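Local coordinates for ornithine aminotransferase (Plasmodium falciparum, PDB 3LG0) that transfers the delta-amino group of ornithine to 2-oxoglutarate, giving glutamate semialdehyde and glutamate, with pyridoxal 5'-phosphate as cofactor, at the interface of chains A and B. Residues are numbered along the deposited sequence; one frame, centred on the assembly and turned at random. Chains: chain A/B, Ornithine aminotransferase.

Contact 1 and contact 2 belong to the same two-fold interface of the homodimer, the C-alpha centres of the two patches lying about 16 Å apart. Helix 53-56 runs through both: A:Ala54 faces contact 1, and its neighbour A:Tyr55 faces contact 2. Chain B also serves both from two stretches, sending B:Ile80 and B:Tyr293 to contact 1, B:Ala84 and B:Glu288 to contact 2. Contact 1 is a water-bridged cluster beside the cofactor lysine, A:Lys262; contact 2 is a more sparsely bonded, charged patch around strand 377-378. Symmetry repeats each with the chains exchanged, so both subunits are tied in the same way.

Contact 1: the interface of chains A and B. Residues chain A 54, 57-58, 262, 265, 267, 269-270; chain B 80, 293.
The phenol oxygen OH of B:Tyr293 reaches into chain A tip first and is met there by a well-placed water and, weakly, by two serine hydroxyls. Water 1 lies 2.8 Å from this OH and also bonds the carbonyl O of A:Lys262, A:Ser265 OG and the carbonyl O of A:Tyr269. Serine suits both places, being small enough to stand beside a ring and still offer a hydroxyl. A:Ser265 OG, set between its own backbone N and carbonyl carbon (chi1 76°), bonds the O of A:Tyr269 at 2.7 Å, in the carbonyl plane on a lone pair, which probably sets its rotation. A:Ser57 OG is held by A:Ala54 O, 3.1 Å away, but more nearly end-on and tilted 17° from the carbonyl plane. Each serine hydrogen is most plausibly committed to its carbonyl, and the weak approaches to the phenol compete for it. A:Pro270 lays its CA over the centre of one face of the tyrosine ring, 3.8 Å from the centroid; its compact, rigid ring presents C-H groups to the pi cloud. B:Ile80 of the tyrosine's own chain sets CD1 against the opposite face, toward the rim. A:Lys262, the pyridoxal phosphate lysine of this class-III aminotransferase, is modelled without cofactor; through water 1 its carbonyl probably helps place the partner's tyrosine beside the active site. Beta-branched B:Ile80 packs between the tyrosine ring and chain A, its CG2 methyl 3.8 Å from A:Gly267 CA, where glycine has no side chain to obstruct it.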
# COMPACT_ATOMS: atom_id res chain seq x y z
N ALA A 54 -6.46 14.48 5.94
CA ALA A 54 -5.79 13.51 5.09
C ALA A 54 -6.84 12.57 4.47
O ALA A 54 -6.70 11.35 4.50
CB ALA A 54 -4.72 12.72 5.88
N SER A 57 -8.40 9.93 6.87
CA SER A 57 -7.52 9.07 7.64
C SER A 57 -7.48 9.48 9.11
O SER A 57 -7.34 8.61 9.97
CB SER A 57 -6.10 9.06 7.09
OG SER A 57 -6.09 8.58 5.77
N VAL A 58 -7.56 10.78 9.40
CA VAL A 58 -7.55 11.22 10.80
C VAL A 58 -8.91 11.69 11.31
O VAL A 58 -9.03 12.75 11.91
CB VAL A 58 -6.42 12.25 11.14
CG1 VAL A 58 -5.07 11.59 11.03
CG2 VAL A 58 -6.48 13.49 10.27
N LYS A 262 -8.74 4.30 5.06
CA LYS A 262 -8.46 5.61 5.66
C LYS A 262 -8.51 5.63 7.18
O LYS A 262 -7.50 5.38 7.83
CB LYS A 262 -9.39 6.70 5.11
CG LYS A 262 -9.36 6.84 3.59
CD LYS A 262 -7.95 7.06 3.08
CE LYS A 262 -7.94 7.46 1.59
NZ LYS A 262 -6.54 7.59 1.05
N SER A 265 -7.20 3.25 10.48
CA SER A 265 -5.93 3.28 11.19
C SER A 265 -5.73 4.58 11.96
O SER A 265 -4.67 4.78 12.56
CB SER A 265 -4.79 3.15 10.19
OG SER A 265 -4.58 4.37 9.51
N GLY A 267 -4.87 7.09 10.68
CA GLY A 267 -3.75 7.71 10.00
C GLY A 267 -2.38 7.20 10.40
O GLY A 267 -1.39 7.67 9.88
N TYR A 269 -1.15 4.14 9.87
CA TYR A 269 -0.70 3.01 9.06
C TYR A 269 -1.63 2.85 7.86
O TYR A 269 -2.82 3.11 7.98
CB TYR A 269 -0.74 1.74 9.91
CG TYR A 269 0.20 0.64 9.46
CD1 TYR A 269 1.46 0.51 10.02
CD2 TYR A 269 -0.18 -0.25 8.46
CE1 TYR A 269 2.32 -0.48 9.61
CE2 TYR A 269 0.68 -1.25 8.05
CZ TYR A 269 1.93 -1.35 8.62
OH TYR A 269 2.79 -2.34 8.22
N PRO A 270 -1.11 2.41 6.70
CA PRO A 270 -2.02 2.16 5.57
C PRO A 270 -2.84 0.86 5.76
O PRO A 270 -2.31 -0.28 5.76
CB PRO A 270 -1.07 2.04 4.37
CG PRO A 270 0.25 2.56 4.84
CD PRO A 270 0.30 2.25 6.31
N ILE B 80 0.47 11.58 9.51
CA ILE B 80 0.01 11.82 8.15
C ILE B 80 -0.65 13.18 7.96
O ILE B 80 -1.49 13.63 8.73
CB ILE B 80 -0.96 10.71 7.64
CG1 ILE B 80 -1.12 10.79 6.12
CG2 ILE B 80 -2.31 10.77 8.34
CD1 ILE B 80 -1.95 9.69 5.56
N TYR B 293 -1.00 7.34 1.20
CA TYR B 293 -0.10 7.26 2.31
C TYR B 293 1.32 7.47 1.81
O TYR B 293 2.24 7.62 2.60
CB TYR B 293 -0.23 5.89 2.99
CG TYR B 293 -1.34 5.87 4.01
CD1 TYR B 293 -2.66 5.70 3.62
CD2 TYR B 293 -1.07 6.06 5.36
CE1 TYR B 293 -3.69 5.70 4.55
CE2 TYR B 293 -2.10 6.06 6.30
CZ TYR B 293 -3.41 5.87 5.88
OH TYR B 293 -4.46 5.86 6.79
O HOH W 1 -5.81 3.40 6.74

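Contact 2: the interface of chains A and B. Residues chain A 55, 205, 376-379; chain B 84, 288.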
# COMPACT_ATOMS: atom_id res chain seq x y z
N TYR A 55 -7.90 13.17 3.95
CA TYR A 55 -8.99 12.46 3.31
C TYR A 55 -9.61 11.41 4.22
O TYR A 55 -9.81 10.27 3.82
CB TYR A 55 -8.53 11.84 1.98
CG TYR A 55 -8.00 12.89 1.03
CD1 TYR A 55 -8.87 13.68 0.28
CD2 TYR A 55 -6.63 13.09 0.89
CE1 TYR A 55 -8.37 14.65 -0.60
CE2 TYR A 55 -6.13 14.04 0.01
CZ TYR A 55 -7.00 14.82 -0.72
OH TYR A 55 -6.48 15.77 -1.58
N GLU A 205 -14.79 12.28 -4.94
CA GLU A 205 -14.01 12.88 -6.01
C GLU A 205 -14.83 13.76 -6.96
O GLU A 205 -14.30 14.69 -7.56
CB GLU A 205 -13.25 11.79 -6.79
CG GLU A 205 -12.30 12.33 -7.87
CD GLU A 205 -11.18 13.22 -7.32
OE1 GLU A 205 -10.56 13.97 -8.11
OE2 GLU A 205 -10.93 13.18 -6.09
N ARG A 376 -8.04 21.61 0.33
CA ARG A 376 -7.63 21.49 -1.05
C ARG A 376 -8.86 21.43 -1.96
O ARG A 376 -9.94 21.05 -1.53
CB ARG A 376 -6.84 20.20 -1.24
CG ARG A 376 -6.09 20.15 -2.55
CD ARG A 376 -4.66 20.66 -2.43
NE ARG A 376 -4.01 20.87 -3.72
CZ ARG A 376 -3.94 19.95 -4.69
NH1 ARG A 376 -4.49 18.75 -4.54
NH2 ARG A 376 -3.33 20.25 -5.83
N SER A 377 -8.68 21.80 -3.22
CA SER A 377 -9.78 21.73 -4.17
C SER A 377 -9.70 20.49 -5.04
O SER A 377 -8.63 20.09 -5.50
CB SER A 377 -9.81 22.98 -5.06
OG SER A 377 -8.53 23.28 -5.58
N VAL A 378 -10.85 19.87 -5.25
CA VAL A 378 -10.99 18.83 -6.26
C VAL A 378 -11.49 19.45 -7.57
O VAL A 378 -12.36 20.32 -7.57
CB VAL A 378 -11.93 17.71 -5.80
CG1 VAL A 378 -13.38 18.19 -5.80
CG2 VAL A 378 -11.77 16.50 -6.69
N HIS A 379 -10.92 19.00 -8.68
CA HIS A 379 -11.27 19.58 -9.96
C HIS A 379 -11.13 21.10 -9.87
O HIS A 379 -10.37 21.62 -9.06
CB HIS A 379 -12.69 19.19 -10.36
CG HIS A 379 -12.91 17.70 -10.40
ND1 HIS A 379 -12.04 16.84 -11.02
CD2 HIS A 379 -13.89 16.93 -9.88
CE1 HIS A 379 -12.47 15.60 -10.89
NE2 HIS A 379 -13.60 15.63 -10.20
N ALA B 84 -1.57 16.78 -0.37
CA ALA B 84 -2.11 18.12 -0.56
C ALA B 84 -1.25 19.17 0.18
O ALA B 84 -1.32 20.37 -0.12
CB ALA B 84 -3.54 18.17 -0.07
N GLU B 288 -3.53 15.78 -10.39
CA GLU B 288 -4.59 15.45 -9.45
C GLU B 288 -4.60 13.94 -9.23
O GLU B 288 -5.36 13.21 -9.87
CB GLU B 288 -5.94 15.91 -10.00
CG GLU B 288 -7.05 16.05 -8.96
CD GLU B 288 -6.92 17.30 -8.12
OE1 GLU B 288 -5.79 17.60 -7.67
OE2 GLU B 288 -7.94 18.00 -7.91
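The guanidinium of A:Arg376 and the carboxylate of B:Glu288, a poorly ordered residue, meet with their planes 71° apart, far from the coplanar, two-pronged pairing of an ideal salt bridge. The bridge is also long, at 3.6 Å from NH1 of A:Arg376 to OE1 of B:Glu288, the nearest charged atoms of two side chains that slide past each other in opposite directions. On the chain A side, the imidazole of A:His379 has CG2 of A:Val378 against one face, toward the rim, 3.9 Å above its plane. It is the backbone of the histidine that reaches the partner: A:His379 N donates to OE2 of B:Glu288 at 3.2 Å, nearly in line with the C-O bond and bent to 136° at the hydrogen. Glutamate may suit this place because its two oxygens can serve arginine and peptide N-H separately, although OE2 of B:Glu288 also lies 3.3 Å from A:Ser377 O, an unfavourable approach of two oxygens. Its CG is anti to the backbone N (chi1 -161°) and the chain then bends at chi2, which turns the carboxylate toward strand 377-378. A:Glu205 OE1 stands 4.8 Å from B:Glu288 OE2, a like-charge approach that the arginine probably helps to offset. Arginine also has a long aliphatic stem: A:Arg376 CD packs 3.6 Å from B:Ala84 CB, a methyl small enough to sit beside it. Together these contacts probably supply a modest polar tie that helps hold the homodimer in register.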